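Local coordinates for protein putative thiol-disulfide isomerase or thioredoxin (Salmonella enterica subsp. enterica serovar Typhimurium, PDB 3L9V) that probably catalyses thiol-disulfide exchange as a DsbA-like oxidoreductase of the thioredoxin fold, with the formation of disulfide bonds in other proteins its likely role, at residues G37-I42 with M52-V57. Residues are numbered along the deposited sequence; the frame is centred on the assembly and turned at random. Where two conformers were deposited one is given.
Sequences GVDQAI and MVKYHV
Helix 38-42 runs roughly antiparallel to strand 52-56, at 147° between their directions, and their axes come no nearer than 10.6 Å, so that the gap is bridged mainly by side chains, those of Asp39 and Ile42 on one side and Met52 and Lys54 on the other. The polar half of the bridge is a salt bridge: Lys54 NZ donates to Asp39 OD2 over 2.7 Å, entering on the syn lone pair, the side of the carboxylate that faces OD1. The two side chains arrive from opposite directions, and the lysine chain, otherwise extended, bends at chi3 (66°) to deliver its ammonium group. Glu84 supplies a second salt bridge to this nitrogen, and the ring of Phe22 a cation-pi contact, so the buried charge has several partners. This is the thioredoxin fold of the DsbA family, in which the helix bearing the presumed CxxC motif, Cys26 and Cys29, is kinked: Gly37, with positive phi, ends helix 27-35 and takes the N-cap position of the next. The side chain of Lys54 lies near that motif without touching it, where a buried ion pair could plausibly influence the local electrostatics. Asp39 OD1 also sits near Glu20 OE1, a like-charge proximity that the neighbouring ammonium probably eases. Beside the ion pair lies selenomethionine Met52, which reaches from the strand toward the helix fully extended, CG anti to the backbone N (chi1 173°), and crosses both helix side chains at about a right angle. Its terminal methyl CE rests against the carboxylate, 3.4 Å from Asp39 OD1, while SE makes an apolar contact with the branch methyl CG2 of Ile42 at 3.8 Å. Ile42 also packs on Val18 of the adjacent parallel strand 18-22 and on Tyr174 of helix 167-182.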
ATOM      1  N   GLY A  37      -9.184   9.993   1.950  1.00 29.54           N
ATOM      2  CA  GLY A  37      -9.915   9.308   0.896  1.00 29.71           C
ATOM      3  C   GLY A  37      -9.268   9.367  -0.481  1.00 27.61           C
ATOM      4  O   GLY A  37      -9.973   9.303  -1.483  1.00 34.41           O
ATOM      5  N   VAL A  38      -7.946   9.515  -0.527  1.00 30.22           N
ATOM      6  CA  VAL A  38      -7.223   9.537  -1.799  1.00 27.33           C
ATOM      7  C   VAL A  38      -7.212   8.135  -2.436  1.00 30.65           C
ATOM      8  O   VAL A  38      -7.513   7.992  -3.611  1.00 29.30           O
ATOM      9  CB  VAL A  38      -5.798  10.093  -1.617  1.00 31.00           C
ATOM     10  CG1 VAL A  38      -4.969   9.914  -2.878  1.00 36.85           C
ATOM     11  CG2 VAL A  38      -5.846  11.583  -1.216  1.00 28.31           C
ATOM     12  N   ASP A  39      -6.874   7.101  -1.664  1.00 27.94           N
ATOM     13  CA  ASP A  39      -6.959   5.729  -2.179  1.00 32.61           C
ATOM     14  C   ASP A  39      -8.355   5.457  -2.770  1.00 30.10           C
ATOM     15  O   ASP A  39      -8.504   4.920  -3.877  1.00 29.50           O
ATOM     16  CB  ASP A  39      -6.617   4.694  -1.094  1.00 38.04           C
ATOM     17  CG  ASP A  39      -5.117   4.549  -0.858  1.00 35.08           C
ATOM     18  OD1 ASP A  39      -4.325   5.284  -1.491  1.00 35.55           O
ATOM     19  OD2 ASP A  39      -4.720   3.682  -0.044  1.00 35.68           O
ATOM     20  N   GLN A  40      -9.388   5.851  -2.044  1.00 31.84           N
ATOM     21  CA  GLN A  40     -10.755   5.599  -2.496  1.00 30.33           C
ATOM     22  C   GLN A  40     -11.084   6.388  -3.766  1.00 33.47           C
ATOM     23  O   GLN A  40     -11.686   5.853  -4.688  1.00 26.63           O
ATOM     24  CB  GLN A  40     -11.738   5.924  -1.372  1.00 31.76           C
ATOM     25  CG  GLN A  40     -13.187   5.947  -1.759  1.00 39.80           C
ATOM     26  CD  GLN A  40     -14.054   6.577  -0.663  1.00 61.32           C
ATOM     27  OE1 GLN A  40     -13.733   6.491   0.528  1.00 66.03           O
ATOM     28  NE2 GLN A  40     -15.150   7.219  -1.067  1.00 65.32           N
ATOM     29  N   ALA A  41     -10.681   7.654  -3.815  1.00 29.28           N
ATOM     30  CA  ALA A  41     -10.894   8.467  -5.015  1.00 33.31           C
ATOM     31  C   ALA A  41     -10.184   7.856  -6.236  1.00 27.37           C
ATOM     32  O   ALA A  41     -10.672   7.931  -7.350  1.00 32.45           O
ATOM     33  CB  ALA A  41     -10.441   9.917  -4.778  1.00 23.76           C
ATOM     34  N   ILE A  42      -9.023   7.258  -6.007  1.00 30.93           N
ATOM     35  CA  ILE A  42      -8.299   6.563  -7.066  1.00 34.84           C
ATOM     36  C   ILE A  42      -9.065   5.303  -7.507  1.00 38.51           C
ATOM     37  O   ILE A  42      -9.235   5.061  -8.700  1.00 34.56           O
ATOM     38  CB  ILE A  42      -6.847   6.227  -6.623  1.00 31.46           C
ATOM     39  CG1 ILE A  42      -5.988   7.491  -6.610  1.00 21.43           C
ATOM     40  CG2 ILE A  42      -6.203   5.215  -7.557  1.00 32.33           C
ATOM     41  CD1 ILE A  42      -4.576   7.246  -6.073  1.00 23.15           C
HETATM   42  N   MSE A  52      -6.293  -1.750  -8.421  1.00 28.24           N
HETATM   43  CA  MSE A  52      -5.290  -1.061  -7.644  1.00 31.27           C
HETATM   44  C   MSE A  52      -4.788  -2.077  -6.649  1.00 36.15           C
HETATM   45  O   MSE A  52      -5.582  -2.698  -5.950  1.00 35.83           O
HETATM   46  CB  MSE A  52      -5.901   0.116  -6.867  1.00 22.35           C
HETATM   47  CG  MSE A  52      -4.915   0.772  -5.896  1.00 27.64           C
HETATM   48 SE   MSE A  52      -5.700   2.362  -5.074  1.00 45.31          SE
HETATM   49  CE  MSE A  52      -4.186   3.184  -4.216  1.00 33.74           C
ATOM     50  N   VAL A  53      -3.467  -2.211  -6.576  0.57 30.27           N
ATOM     51  CA  VAL A  53      -2.810  -3.112  -5.649  0.57 28.99           C
ATOM     52  C   VAL A  53      -1.823  -2.333  -4.782  0.57 28.80           C
ATOM     53  O   VAL A  53      -1.129  -1.446  -5.285  0.57 28.36           O
ATOM     54  CB  VAL A  53      -2.047  -4.205  -6.417  0.57 26.87           C
ATOM     55  CG1 VAL A  53      -1.479  -5.209  -5.464  0.57 18.36           C
ATOM     56  CG2 VAL A  53      -2.992  -4.896  -7.413  0.57 31.79           C
ATOM     57  N   LYS A  54      -1.757  -2.670  -3.490  1.00 23.64           N
ATOM     58  CA  LYS A  54      -0.828  -2.024  -2.576  1.00 24.20           C
ATOM     59  C   LYS A  54       0.220  -2.980  -2.058  1.00 23.04           C
ATOM     60  O   LYS A  54      -0.056  -4.130  -1.665  1.00 27.69           O
ATOM     61  CB  LYS A  54      -1.572  -1.363  -1.387  1.00 18.76           C
ATOM     62  CG  LYS A  54      -2.649  -0.410  -1.815  1.00 23.74           C
ATOM     63  CD  LYS A  54      -3.206   0.365  -0.626  1.00 31.55           C
ATOM     64  CE  LYS A  54      -2.157   1.275  -0.027  1.00 30.13           C
ATOM     65  NZ  LYS A  54      -2.681   2.193   1.032  1.00 27.08           N
ATOM     66  N   TYR A  55       1.435  -2.482  -2.037  1.00 20.48           N
ATOM     67  CA  TYR A  55       2.547  -3.241  -1.565  1.00 16.39           C
ATOM     68  C   TYR A  55       3.209  -2.492  -0.441  1.00 23.98           C
ATOM     69  O   TYR A  55       3.456  -1.296  -0.557  1.00 22.57           O
ATOM     70  CB  TYR A  55       3.574  -3.419  -2.677  1.00 19.10           C
ATOM     71  CG  TYR A  55       3.055  -4.124  -3.911  1.00 25.97           C
ATOM     72  CD1 TYR A  55       2.443  -5.370  -3.821  1.00 33.69           C
ATOM     73  CD2 TYR A  55       3.240  -3.570  -5.174  1.00 34.46           C
ATOM     74  CE1 TYR A  55       2.001  -6.038  -4.962  1.00 40.21           C
ATOM     75  CE2 TYR A  55       2.805  -4.227  -6.323  1.00 35.84           C
ATOM     76  CZ  TYR A  55       2.191  -5.456  -6.207  1.00 39.78           C
ATOM     77  OH  TYR A  55       1.753  -6.089  -7.336  1.00 45.90           O
ATOM     78  N   HIS A  56       3.555  -3.228   0.609  1.00 24.83           N
ATOM     79  CA  HIS A  56       4.224  -2.671   1.780  1.00 25.09           C
ATOM     80  C   HIS A  56       5.741  -2.643   1.624  1.00 27.32           C
ATOM     81  O   HIS A  56       6.334  -3.536   1.006  1.00 31.87           O
ATOM     82  CB  HIS A  56       3.834  -3.448   3.048  1.00 23.92           C
ATOM     83  CG  HIS A  56       4.084  -2.681   4.299  1.00 18.36           C
ATOM     84  ND1 HIS A  56       5.227  -2.836   5.069  1.00 15.95           N
ATOM     85  CD2 HIS A  56       3.368  -1.702   4.910  1.00 16.75           C
ATOM     86  CE1 HIS A  56       5.193  -1.998   6.078  1.00 16.67           C
ATOM     87  NE2 HIS A  56       4.071  -1.304   6.019  1.00 22.73           N
ATOM     88  N   VAL A  57       6.372  -1.608   2.170  1.00 21.24           N
ATOM     89  CA  VAL A  57       7.813  -1.459   2.058  1.00 18.27           C
ATOM     90  C   VAL A  57       8.436  -1.650   3.433  1.00 25.04           C
ATOM     91  O   VAL A  57       7.885  -1.222   4.448  1.00 25.41           O
ATOM     92  CB  VAL A  57       8.244  -0.095   1.442  1.00 36.41           C
ATOM     93  CG1 VAL A  57       7.389   0.243   0.201  1.00 25.18           C
ATOM     94  CG2 VAL A  57       8.181   1.006   2.456  1.00 38.22           C
TER